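Local coordinates for GDSL-like protein (Roseburia intestinalis L1-82, PDB 6HFZ), which removes acetyl groups from complex beta-mannans, working as a two-domain esterase of the GDSL-like SGNH hydrolase family, at residues Y121-R126 with I158-L164; G15-R19 with S222-Y226; N288-R294 with F361-I367. All coordinates share one frame; numbering follows the deposited sequence.

Contact 1 (Y121-R126 with I158-L164); sequences YEGLVR and IARHYNL
The ring of Tyr162 offers its hydroxyl edge to Glu122 and Arg126: Glu122 OE1 and Arg126 NH1 both lie near the ring plane, while His161 CD2 sits over one face, toward the rim. A second ring, that of Tyr121, is also met at its edge, by Ile158, whose CB approaches CD2 of Tyr121 to 4.0 Å. The bond from Tyr162 OH to Glu122 OE1 is short, 2.6 Å, and reaches the oxygen on its anti side, 22° out of the carboxylate plane; carboxylate and ring are turned 75° from each other. Arg126 NH1 donates to Tyr162 OH at 2.9 Å, nearly straight and in the guanidinium plane, so the phenol is gripped from both neighbours. Glu122 gets there with CG anti to its backbone N (chi1 -180°) and its chain extended. In the alpha/beta core of the SGNH hydrolase fold, helices 115-129 and 152-161 flank strand 136-141 as neighbours, and Tyr121 and Ala159 both rest on its Leu139. The rest of the contact is mostly carbon against carbon. The Ile158 and Val125 side chains slide past each other in opposite directions, CG2 of Ile158 3.8 Å from CG2 of Val125, and Ile158 CD1 lies against Glu122 CB, also at 3.8 Å. Val125 CG1 and Leu164 CD1 meet tip to tip at 3.5 Å, tighter than usual for two carbons. Leu164 is brought back there by a Schellman motif at Asn163, in which Leu164 N bonds to Ala159 O at 2.9 Å. The polar groups are further held by the chain between helix 196-215 and strand 237-241: Glu122 OE1 accepts from Leu230 N and OE2 from Thr231 OG1, Arg126 NE forms a salt bridge with Glu236, and His161 NE2 bonds to Ala228 O.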
loop_
_atom_site.group_PDB
_atom_site.type_symbol
_atom_site.label_atom_id
_atom_site.label_comp_id
_atom_site.label_asym_id
_atom_site.label_seq_id
_atom_site.Cartn_x
_atom_site.Cartn_y
_atom_site.Cartn_z
ATOM N N TYR A 121 -9.271 0.500 -0.883
ATOM C CA TYR A 121 -8.871 -0.783 -1.491
ATOM C C TYR A 121 -9.670 -1.097 -2.762
ATOM O O TYR A 121 -9.104 -1.607 -3.730
ATOM C CB TYR A 121 -9.048 -1.862 -0.442
ATOM C CG TYR A 121 -8.396 -3.190 -0.647
ATOM C CD1 TYR A 121 -7.098 -3.390 -0.222
ATOM C CD2 TYR A 121 -9.147 -4.288 -1.055
ATOM C CE1 TYR A 121 -6.529 -4.643 -0.248
ATOM C CE2 TYR A 121 -8.585 -5.546 -1.095
ATOM C CZ TYR A 121 -7.271 -5.718 -0.689
ATOM O OH TYR A 121 -6.699 -6.964 -0.637
ATOM N N GLU A 122 -10.980 -0.781 -2.773
ATOM C CA GLU A 122 -11.768 -0.987 -3.977
ATOM C C GLU A 122 -11.209 -0.139 -5.142
ATOM O O GLU A 122 -11.056 -0.667 -6.262
ATOM C CB GLU A 122 -13.259 -0.697 -3.778
ATOM C CG GLU A 122 -14.015 -0.933 -5.066
ATOM C CD GLU A 122 -15.522 -1.054 -4.930
ATOM O OE1 GLU A 122 -16.115 -1.928 -5.643
ATOM O OE2 GLU A 122 -16.076 -0.357 -4.101
ATOM N N GLY A 123 -10.898 1.140 -4.884
ATOM C CA GLY A 123 -10.271 1.995 -5.878
ATOM C C GLY A 123 -8.983 1.408 -6.405
ATOM O O GLY A 123 -8.755 1.407 -7.603
ATOM N N LEU A 124 -8.133 0.891 -5.492
ATOM C CA LEU A 124 -6.866 0.293 -5.900
ATOM C C LEU A 124 -7.106 -0.937 -6.774
ATOM O O LEU A 124 -6.470 -1.091 -7.888
ATOM C CB LEU A 124 -6.058 -0.079 -4.652
ATOM C CG LEU A 124 -4.797 -0.888 -4.962
ATOM C CD1 LEU A 124 -3.800 -0.097 -5.825
ATOM C CD2 LEU A 124 -4.135 -1.375 -3.668
ATOM N N VAL A 125 -7.980 -1.843 -6.316
ATOM C CA VAL A 125 -8.263 -3.072 -7.053
ATOM C C VAL A 125 -8.802 -2.737 -8.466
ATOM O O VAL A 125 -8.377 -3.341 -9.475
ATOM C CB VAL A 125 -9.199 -4.017 -6.264
ATOM C CG1 VAL A 125 -9.740 -5.148 -7.128
ATOM C CG2 VAL A 125 -8.539 -4.562 -5.010
ATOM N N ARG A 126 -9.834 -1.889 -8.537
ATOM C CA ARG A 126 -10.391 -1.474 -9.850
ATOM C C ARG A 126 -9.280 -0.944 -10.765
ATOM O O ARG A 126 -9.200 -1.330 -11.939
ATOM C CB ARG A 126 -11.523 -0.469 -9.689
ATOM C CG ARG A 126 -12.775 -1.071 -9.072
ATOM C CD ARG A 126 -13.854 -0.051 -8.873
ATOM N NE ARG A 126 -14.340 0.414 -10.167
ATOM C CZ ARG A 126 -15.380 -0.106 -10.815
ATOM N NH1 ARG A 126 -15.981 -1.194 -10.359
ATOM N NH2 ARG A 126 -15.835 0.510 -11.907
ATOM N N ILE A 158 -14.269 -7.110 -1.143
ATOM C CA ILE A 158 -13.785 -6.708 -2.470
ATOM C C ILE A 158 -13.329 -7.925 -3.271
ATOM O O ILE A 158 -13.615 -8.009 -4.477
ATOM C CB ILE A 158 -12.671 -5.640 -2.363
ATOM C CG1 ILE A 158 -13.180 -4.400 -1.634
ATOM C CG2 ILE A 158 -12.083 -5.320 -3.730
ATOM C CD1 ILE A 158 -14.536 -3.861 -2.125
ATOM N N ALA A 159 -12.625 -8.865 -2.632
ATOM C CA ALA A 159 -12.226 -10.084 -3.285
ATOM C C ALA A 159 -13.436 -10.791 -3.919
ATOM O O ALA A 159 -13.338 -11.221 -5.071
ATOM C CB ALA A 159 -11.537 -11.007 -2.315
ATOM N N ARG A 160 -14.535 -10.908 -3.177
ATOM C CA ARG A 160 -15.691 -11.710 -3.640
ATOM C C ARG A 160 -16.431 -10.893 -4.717
ATOM O O ARG A 160 -16.902 -11.470 -5.737
ATOM C CB ARG A 160 -16.556 -12.090 -2.431
ATOM C CG ARG A 160 -15.956 -13.191 -1.563
ATOM C CD ARG A 160 -16.873 -13.653 -0.446
ATOM N NE ARG A 160 -17.265 -12.589 0.442
ATOM C CZ ARG A 160 -16.584 -12.223 1.522
ATOM N NH1 ARG A 160 -15.424 -12.799 1.834
ATOM N NH2 ARG A 160 -17.131 -11.326 2.308
ATOM N N HIS A 161 -16.469 -9.566 -4.534
ATOM C CA HIS A 161 -17.173 -8.654 -5.488
ATOM C C HIS A 161 -16.557 -8.793 -6.892
ATOM O O HIS A 161 -17.294 -8.801 -7.894
ATOM C CB HIS A 161 -17.185 -7.196 -5.036
ATOM C CG HIS A 161 -18.162 -6.343 -5.796
ATOM N ND1 HIS A 161 -19.517 -6.519 -5.670
ATOM C CD2 HIS A 161 -17.982 -5.335 -6.689
ATOM C CE1 HIS A 161 -20.149 -5.660 -6.460
ATOM N NE2 HIS A 161 -19.231 -4.897 -7.080
ATOM N N TYR A 162 -15.231 -8.928 -6.980
ATOM C CA TYR A 162 -14.512 -8.937 -8.308
ATOM C C TYR A 162 -14.111 -10.348 -8.709
ATOM O O TYR A 162 -13.440 -10.482 -9.726
ATOM C CB TYR A 162 -13.315 -7.976 -8.300
ATOM C CG TYR A 162 -13.797 -6.558 -8.177
ATOM C CD1 TYR A 162 -14.287 -5.917 -9.297
ATOM C CD2 TYR A 162 -13.882 -5.900 -6.958
ATOM C CE1 TYR A 162 -14.820 -4.643 -9.229
ATOM C CE2 TYR A 162 -14.387 -4.608 -6.884
ATOM C CZ TYR A 162 -14.868 -3.983 -8.026
ATOM O OH TYR A 162 -15.434 -2.730 -7.973
ATOM N N ASN A 163 -14.464 -11.368 -7.898
ATOM C CA ASN A 163 -14.080 -12.766 -8.161
ATOM C C ASN A 163 -12.559 -12.912 -8.231
ATOM O O ASN A 163 -12.019 -13.582 -9.140
ATOM C CB ASN A 163 -14.812 -13.269 -9.404
ATOM C CG ASN A 163 -16.279 -13.501 -9.108
ATOM O OD1 ASN A 163 -16.614 -14.408 -8.356
ATOM N ND2 ASN A 163 -17.164 -12.685 -9.656
ATOM N N LEU A 164 -11.857 -12.315 -7.247
ATOM C CA LEU A 164 -10.417 -12.411 -7.191
ATOM C C LEU A 164 -9.971 -13.501 -6.249
ATOM O O LEU A 164 -10.514 -13.651 -5.159
ATOM C CB LEU A 164 -9.798 -11.083 -6.754
ATOM C CG LEU A 164 -10.041 -9.900 -7.684
ATOM C CD1 LEU A 164 -9.452 -8.627 -7.083
ATOM C CD2 LEU A 164 -9.445 -10.158 -9.033
#

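Contact 2 (G15-R19 with S222-Y226); sequences GCLYR and SEPDY
Arg19 grips the carboxylate of Glu223 side-on, in a two-nitrogen salt bridge that ties the first turn of helix 18-28, whose N-cap is Leu17, to the loop running from helix 196-215 to strand 237-241. This is the close-knit part. Glu223 OE2 lies 2.9 Å from Arg19 NE, 23° out of the guanidinium plane, and Glu223 OE1 lies 3.2 Å from Arg19 NH2 and almost in that plane; both oxygens are met on their syn sides. The arginine has further partners: NH1 bonds to Pro135 O and Tyr129 O, and the guanidinium makes a cation-pi contact with Tyr129. Cys16 adds a small apolar touch, SG standing 3.7 Å from Pro224 CD. Toward the surface the contact slackens. One face of the Tyr18 ring is approached near its rim by the backbone N atoms of Ser222 and Glu223, the latter buried without a partner, and Tyr18 CE1 stays 3.9 Å from Ser222 OG. Tyr18 CD2 packs on Glu223 CB at 3.8 Å. A water links the two sides, accepting from Arg19 N at 3.0 Å and lying 3.0 Å from Glu223 OE2, to which it may donate.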
loop_
_atom_site.group_PDB
_atom_site.type_symbol
_atom_site.label_atom_id
_atom_site.label_comp_id
_atom_site.label_asym_id
_atom_site.label_seq_id
_atom_site.Cartn_x
_atom_site.Cartn_y
_atom_site.Cartn_z
ATOM N N GLY A 15 -11.914 -17.533 -6.349
ATOM C CA GLY A 15 -12.114 -16.520 -7.384
ATOM C C GLY A 15 -12.113 -17.128 -8.769
ATOM O O GLY A 15 -12.191 -18.331 -8.920
ATOM N N CYS A 16 -11.993 -16.268 -9.777
ATOM C CA CYS A 16 -11.914 -16.708 -11.169
ATOM C C CYS A 16 -10.437 -16.798 -11.537
ATOM O O CYS A 16 -9.682 -15.814 -11.333
ATOM C CB CYS A 16 -12.654 -15.723 -12.060
ATOM S SG CYS A 16 -12.328 -15.960 -13.829
ATOM N N LEU A 17 -9.992 -17.979 -12.001
ATOM C CA LEU A 17 -8.558 -18.191 -12.291
ATOM C C LEU A 17 -8.181 -17.974 -13.762
ATOM O O LEU A 17 -7.069 -18.310 -14.189
ATOM C CB LEU A 17 -8.204 -19.618 -11.850
ATOM C CG LEU A 17 -8.591 -19.932 -10.407
ATOM C CD1 LEU A 17 -8.411 -21.414 -10.143
ATOM C CD2 LEU A 17 -7.774 -19.078 -9.438
ATOM N N TYR A 18 -9.095 -17.430 -14.555
ATOM C CA TYR A 18 -8.832 -17.176 -15.968
ATOM C C TYR A 18 -7.486 -16.473 -16.188
ATOM O O TYR A 18 -6.641 -16.950 -16.964
ATOM C CB TYR A 18 -10.002 -16.391 -16.557
ATOM C CG TYR A 18 -9.818 -16.018 -18.006
ATOM C CD1 TYR A 18 -9.831 -16.982 -19.000
ATOM C CD2 TYR A 18 -9.611 -14.702 -18.375
ATOM C CE1 TYR A 18 -9.673 -16.639 -20.333
ATOM C CE2 TYR A 18 -9.436 -14.340 -19.697
ATOM C CZ TYR A 18 -9.474 -15.312 -20.677
ATOM O OH TYR A 18 -9.319 -14.947 -21.972
ATOM N N ARG A 19 -7.289 -15.283 -15.600
ATOM C CA ARG A 19 -6.085 -14.504 -15.891
ATOM C C ARG A 19 -4.834 -15.216 -15.381
ATOM O O ARG A 19 -3.792 -15.274 -16.031
ATOM C CB ARG A 19 -6.170 -13.124 -15.228
ATOM C CG ARG A 19 -7.124 -12.164 -15.914
ATOM C CD ARG A 19 -6.987 -10.768 -15.335
ATOM N NE ARG A 19 -8.000 -9.870 -15.870
ATOM C CZ ARG A 19 -7.977 -8.551 -15.719
ATOM N NH1 ARG A 19 -6.977 -7.985 -15.058
ATOM N NH2 ARG A 19 -8.962 -7.820 -16.220
ATOM N N SER A 222 -13.731 -15.648 -20.604
ATOM C CA SER A 222 -14.352 -16.564 -19.650
ATOM C C SER A 222 -14.296 -15.920 -18.258
ATOM O O SER A 222 -14.625 -16.522 -17.263
ATOM C CB SER A 222 -13.680 -17.920 -19.685
ATOM O OG SER A 222 -13.196 -18.226 -20.988
ATOM N N GLU A 223 -13.887 -14.652 -18.248
ATOM C CA GLU A 223 -13.790 -13.800 -17.085
ATOM C C GLU A 223 -15.181 -13.265 -16.756
ATOM O O GLU A 223 -15.985 -13.034 -17.656
ATOM C CB GLU A 223 -12.780 -12.720 -17.464
ATOM C CG GLU A 223 -12.626 -11.610 -16.468
ATOM C CD GLU A 223 -11.257 -10.971 -16.594
ATOM O OE1 GLU A 223 -11.174 -9.865 -17.186
ATOM O OE2 GLU A 223 -10.276 -11.607 -16.119
ATOM N N PRO A 224 -15.550 -13.024 -15.476
ATOM C CA PRO A 224 -16.861 -12.459 -15.195
ATOM C C PRO A 224 -17.010 -11.048 -15.789
ATOM O O PRO A 224 -16.006 -10.313 -16.046
ATOM C CB PRO A 224 -16.970 -12.440 -13.665
ATOM C CG PRO A 224 -15.864 -13.352 -13.185
ATOM C CD PRO A 224 -14.779 -13.265 -14.239
ATOM N N ASP A 225 -18.261 -10.641 -15.979
ATOM C CA ASP A 225 -18.546 -9.273 -16.329
ATOM C C ASP A 225 -18.013 -8.361 -15.217
ATOM O O ASP A 225 -18.145 -8.645 -14.004
ATOM C CB ASP A 225 -20.033 -9.023 -16.523
ATOM C CG ASP A 225 -20.616 -9.767 -17.720
ATOM O OD1 ASP A 225 -19.870 -10.012 -18.695
ATOM O OD2 ASP A 225 -21.801 -10.099 -17.662
ATOM N N TYR A 226 -17.425 -7.249 -15.651
ATOM C CA TYR A 226 -16.826 -6.295 -14.707
ATOM C C TYR A 226 -17.937 -5.524 -14.036
ATOM O O TYR A 226 -18.666 -4.774 -14.707
ATOM C CB TYR A 226 -15.872 -5.356 -15.434
ATOM C CG TYR A 226 -15.156 -4.381 -14.540
ATOM C CD1 TYR A 226 -14.335 -4.833 -13.515
ATOM C CD2 TYR A 226 -15.208 -3.018 -14.779
ATOM C CE1 TYR A 226 -13.622 -3.948 -12.721
ATOM C CE2 TYR A 226 -14.507 -2.124 -13.990
ATOM C CZ TYR A 226 -13.730 -2.587 -12.941
ATOM O OH TYR A 226 -13.000 -1.718 -12.182
HETATM O O HOH W 1 -9.627 -13.913 -14.250
#

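Contact 3 (N288-R294 with F361-I367); sequences NISVQYR and FYLVSVI
Gln292 and Ser365 meet through both side chains and backbone. Ser365 OG, set between its backbone N and carbonyl carbon (chi1 79°), donates to Gln292 OE1 at 2.7 Å, in the amide plane and on a lone pair. Gln292 N donates almost straight to Ser365 O at 2.9 Å. In return Gln292 O receives two N-H groups: Val364 N at 2.9 Å, coming from above the carbonyl plane, and Ser365 N in a weak bond of 3.4 Å. Replacing Gln292 by alanine removes OE1, which would probably leave the Ser365 hydroxyl without this acceptor and free to turn. Along the strands, Ser290 and Ile367 exchange a pair of backbone bonds, and Arg294 N bonds to Tyr362 O. At Arg294 and Tyr362 a water completes the ladder, donating to Arg294 O and accepting from Tyr362 N, over one face of the Phe361 ring. The guanidinium of Arg294 lays one face over Tyr362 CB, with Arg294 CZ 3.7 Å away; NH2 bonds to Pro360 O. On the face that carries Val291, Tyr293, Leu363 and Val366 the contacts are mostly apolar: Val291 CG2 touches Leu363 CD1 at 3.6 Å, and Ile289 CG2 touches Val366 CG1 at 3.8 Å. The Tyr293 and Phe361 rings run nearly parallel, planes 12° apart, but slid so far that they barely overlap; Phe361 CZ instead nears Tyr293 CB at 3.7 Å, and Tyr293 OH is tied to Asp333. Farther out, Ile289, Leu363 and Val366 pack against strand 279-286 of the second sheet, while Gln292, Ser365 and Ile367 touch Arg240. Val364 and Ser365 both facing Gln292 make a classic beta bulge, here between antiparallel neighbours in a domain of two facing beta sheets.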
loop_
_atom_site.group_PDB
_atom_site.type_symbol
_atom_site.label_atom_id
_atom_site.label_comp_id
_atom_site.label_asym_id
_atom_site.label_seq_id
_atom_site.Cartn_x
_atom_site.Cartn_y
_atom_site.Cartn_z
ATOM N N ASN A 288 -12.375 14.316 -2.355
ATOM C CA ASN A 288 -11.580 13.937 -1.172
ATOM C C ASN A 288 -10.225 14.650 -1.233
ATOM O O ASN A 288 -9.672 14.786 -2.311
ATOM C CB ASN A 288 -11.323 12.420 -1.077
ATOM C CG ASN A 288 -12.570 11.569 -1.204
ATOM O OD1 ASN A 288 -13.627 11.956 -0.717
ATOM N ND2 ASN A 288 -12.476 10.444 -1.903
ATOM N N ILE A 289 -9.712 15.031 -0.065
ATOM C CA ILE A 289 -8.376 15.586 0.096
ATOM C C ILE A 289 -7.675 14.861 1.233
ATOM O O ILE A 289 -8.191 14.778 2.334
ATOM C CB ILE A 289 -8.421 17.086 0.379
ATOM C CG1 ILE A 289 -9.223 17.853 -0.681
ATOM C CG2 ILE A 289 -7.011 17.611 0.549
ATOM C CD1 ILE A 289 -8.555 17.911 -2.003
ATOM N N SER A 290 -6.427 14.464 0.982
ATOM C CA SER A 290 -5.609 13.877 1.982
ATOM C C SER A 290 -4.200 14.488 1.900
ATOM O O SER A 290 -3.809 15.088 0.898
ATOM C CB SER A 290 -5.651 12.369 1.890
ATOM O OG SER A 290 -4.820 11.874 0.818
ATOM N N VAL A 291 -3.440 14.350 2.972
ATOM C CA VAL A 291 -2.097 14.949 2.993
ATOM C C VAL A 291 -1.087 13.937 3.526
ATOM O O VAL A 291 -1.350 13.217 4.501
ATOM C CB VAL A 291 -2.119 16.228 3.841
ATOM C CG1 VAL A 291 -2.535 15.947 5.281
ATOM C CG2 VAL A 291 -0.773 16.933 3.851
ATOM N N GLN A 292 0.088 13.895 2.872
ATOM C CA GLN A 292 1.170 13.052 3.300
ATOM C C GLN A 292 2.309 13.907 3.866
ATOM O O GLN A 292 2.676 14.900 3.258
ATOM C CB GLN A 292 1.732 12.261 2.125
ATOM C CG GLN A 292 0.869 11.105 1.651
ATOM C CD GLN A 292 1.672 10.345 0.614
ATOM O OE1 GLN A 292 1.989 10.898 -0.448
ATOM N NE2 GLN A 292 2.054 9.117 0.944
ATOM N N TYR A 293 2.898 13.482 4.987
ATOM C CA TYR A 293 3.948 14.243 5.654
ATOM C C TYR A 293 4.752 13.330 6.578
ATOM O O TYR A 293 4.272 12.258 6.957
ATOM C CB TYR A 293 3.378 15.412 6.487
ATOM C CG TYR A 293 2.412 15.016 7.598
ATOM C CD1 TYR A 293 1.086 14.667 7.330
ATOM C CD2 TYR A 293 2.810 15.014 8.929
ATOM C CE1 TYR A 293 0.191 14.330 8.350
ATOM C CE2 TYR A 293 1.934 14.655 9.954
ATOM C CZ TYR A 293 0.624 14.309 9.666
ATOM O OH TYR A 293 -0.258 14.011 10.683
ATOM N N ARG A 294 5.950 13.791 6.967
ATOM C CA ARG A 294 6.782 12.977 7.813
ATOM C C ARG A 294 6.384 13.127 9.285
ATOM O O ARG A 294 6.216 14.239 9.794
ATOM C CB ARG A 294 8.258 13.357 7.666
ATOM C CG ARG A 294 9.202 12.609 8.608
ATOM C CD ARG A 294 10.646 12.864 8.173
ATOM N NE ARG A 294 11.056 14.266 8.185
ATOM C CZ ARG A 294 11.980 14.790 7.395
ATOM N NH1 ARG A 294 12.597 14.035 6.491
ATOM N NH2 ARG A 294 12.238 16.091 7.423
ATOM N N PHE A 361 10.007 20.262 8.871
ATOM C CA PHE A 361 8.766 19.606 8.480
ATOM C C PHE A 361 8.918 19.155 7.013
ATOM O O PHE A 361 9.427 19.907 6.213
ATOM C CB PHE A 361 7.603 20.580 8.678
ATOM C CG PHE A 361 6.251 19.940 8.539
ATOM C CD1 PHE A 361 5.692 19.728 7.285
ATOM C CD2 PHE A 361 5.563 19.504 9.666
ATOM C CE1 PHE A 361 4.446 19.112 7.171
ATOM C CE2 PHE A 361 4.367 18.806 9.536
ATOM C CZ PHE A 361 3.792 18.655 8.293
ATOM N N TYR A 362 8.498 17.921 6.676
ATOM C CA TYR A 362 8.517 17.438 5.267
ATOM C C TYR A 362 7.068 17.199 4.809
ATOM O O TYR A 362 6.429 16.248 5.243
ATOM C CB TYR A 362 9.382 16.171 5.101
ATOM C CG TYR A 362 9.809 15.976 3.655
ATOM C CD1 TYR A 362 8.895 15.619 2.686
ATOM C CD2 TYR A 362 11.125 16.208 3.253
ATOM C CE1 TYR A 362 9.266 15.519 1.347
ATOM C CE2 TYR A 362 11.533 16.048 1.936
ATOM C CZ TYR A 362 10.591 15.736 0.976
ATOM O OH TYR A 362 10.977 15.648 -0.335
ATOM N N LEU A 363 6.601 18.031 3.884
ATOM C CA LEU A 363 5.308 17.863 3.211
ATOM C C LEU A 363 5.542 17.052 1.928
ATOM O O LEU A 363 6.192 17.498 0.983
ATOM C CB LEU A 363 4.729 19.258 2.942
ATOM C CG LEU A 363 3.387 19.286 2.224
ATOM C CD1 LEU A 363 2.280 18.599 3.048
ATOM C CD2 LEU A 363 2.973 20.717 1.907
ATOM N N VAL A 364 5.057 15.795 1.911
ATOM C CA VAL A 364 5.354 14.905 0.816
ATOM C C VAL A 364 4.381 15.163 -0.349
ATOM O O VAL A 364 4.772 15.267 -1.511
ATOM C CB VAL A 364 5.321 13.434 1.265
ATOM C CG1 VAL A 364 5.475 12.480 0.071
ATOM C CG2 VAL A 364 6.338 13.158 2.377
ATOM N N SER A 365 3.071 15.264 -0.085
ATOM C CA SER A 365 2.101 15.423 -1.138
ATOM C C SER A 365 0.781 15.914 -0.553
ATOM O O SER A 365 0.531 15.710 0.627
ATOM C CB SER A 365 1.820 14.126 -1.911
ATOM O OG SER A 365 0.922 13.247 -1.183
ATOM N N VAL A 366 -0.052 16.522 -1.415
ATOM C CA VAL A 366 -1.513 16.587 -1.119
ATOM C C VAL A 366 -2.234 15.778 -2.190
ATOM O O VAL A 366 -1.939 15.907 -3.393
ATOM C CB VAL A 366 -2.025 18.042 -1.079
ATOM C CG1 VAL A 366 -3.526 18.068 -0.773
ATOM C CG2 VAL A 366 -1.230 18.881 -0.079
ATOM N N ILE A 367 -3.155 14.888 -1.790
ATOM C CA ILE A 367 -3.796 13.977 -2.748
ATOM C C ILE A 367 -5.256 14.384 -2.944
ATOM O O ILE A 367 -6.019 14.484 -1.997
ATOM C CB ILE A 367 -3.704 12.500 -2.317
ATOM C CG1 ILE A 367 -2.257 12.028 -2.162
ATOM C CG2 ILE A 367 -4.477 11.598 -3.277
ATOM C CD1 ILE A 367 -2.081 10.681 -1.444
HETATM O O HOH W 2 7.091 16.604 8.763
#

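In the fold
Contacts 1 and 2 belong to the alpha/beta esterase domain, contact 3 to the beta domain that follows it. Along the chain contact 2 opens first; contact 1 lies wholly between its two segments, and contact 3 comes after both. The centres of contacts 1 and 2 are about 12 Å apart and they touch: Asn163 O lies 2.8 Å from Cys16 N, a probable hydrogen bond, and Tyr226 packs on Arg126 and Tyr162. Contact 3 is centred about 26 Å from contact 1 and 37 Å from contact 2, touching neither. The chain leaving 222-226 runs past contact 1 before entering the beta domain, so the connection appears to be held to the first turn of helix 18-28 and to helix 115-129.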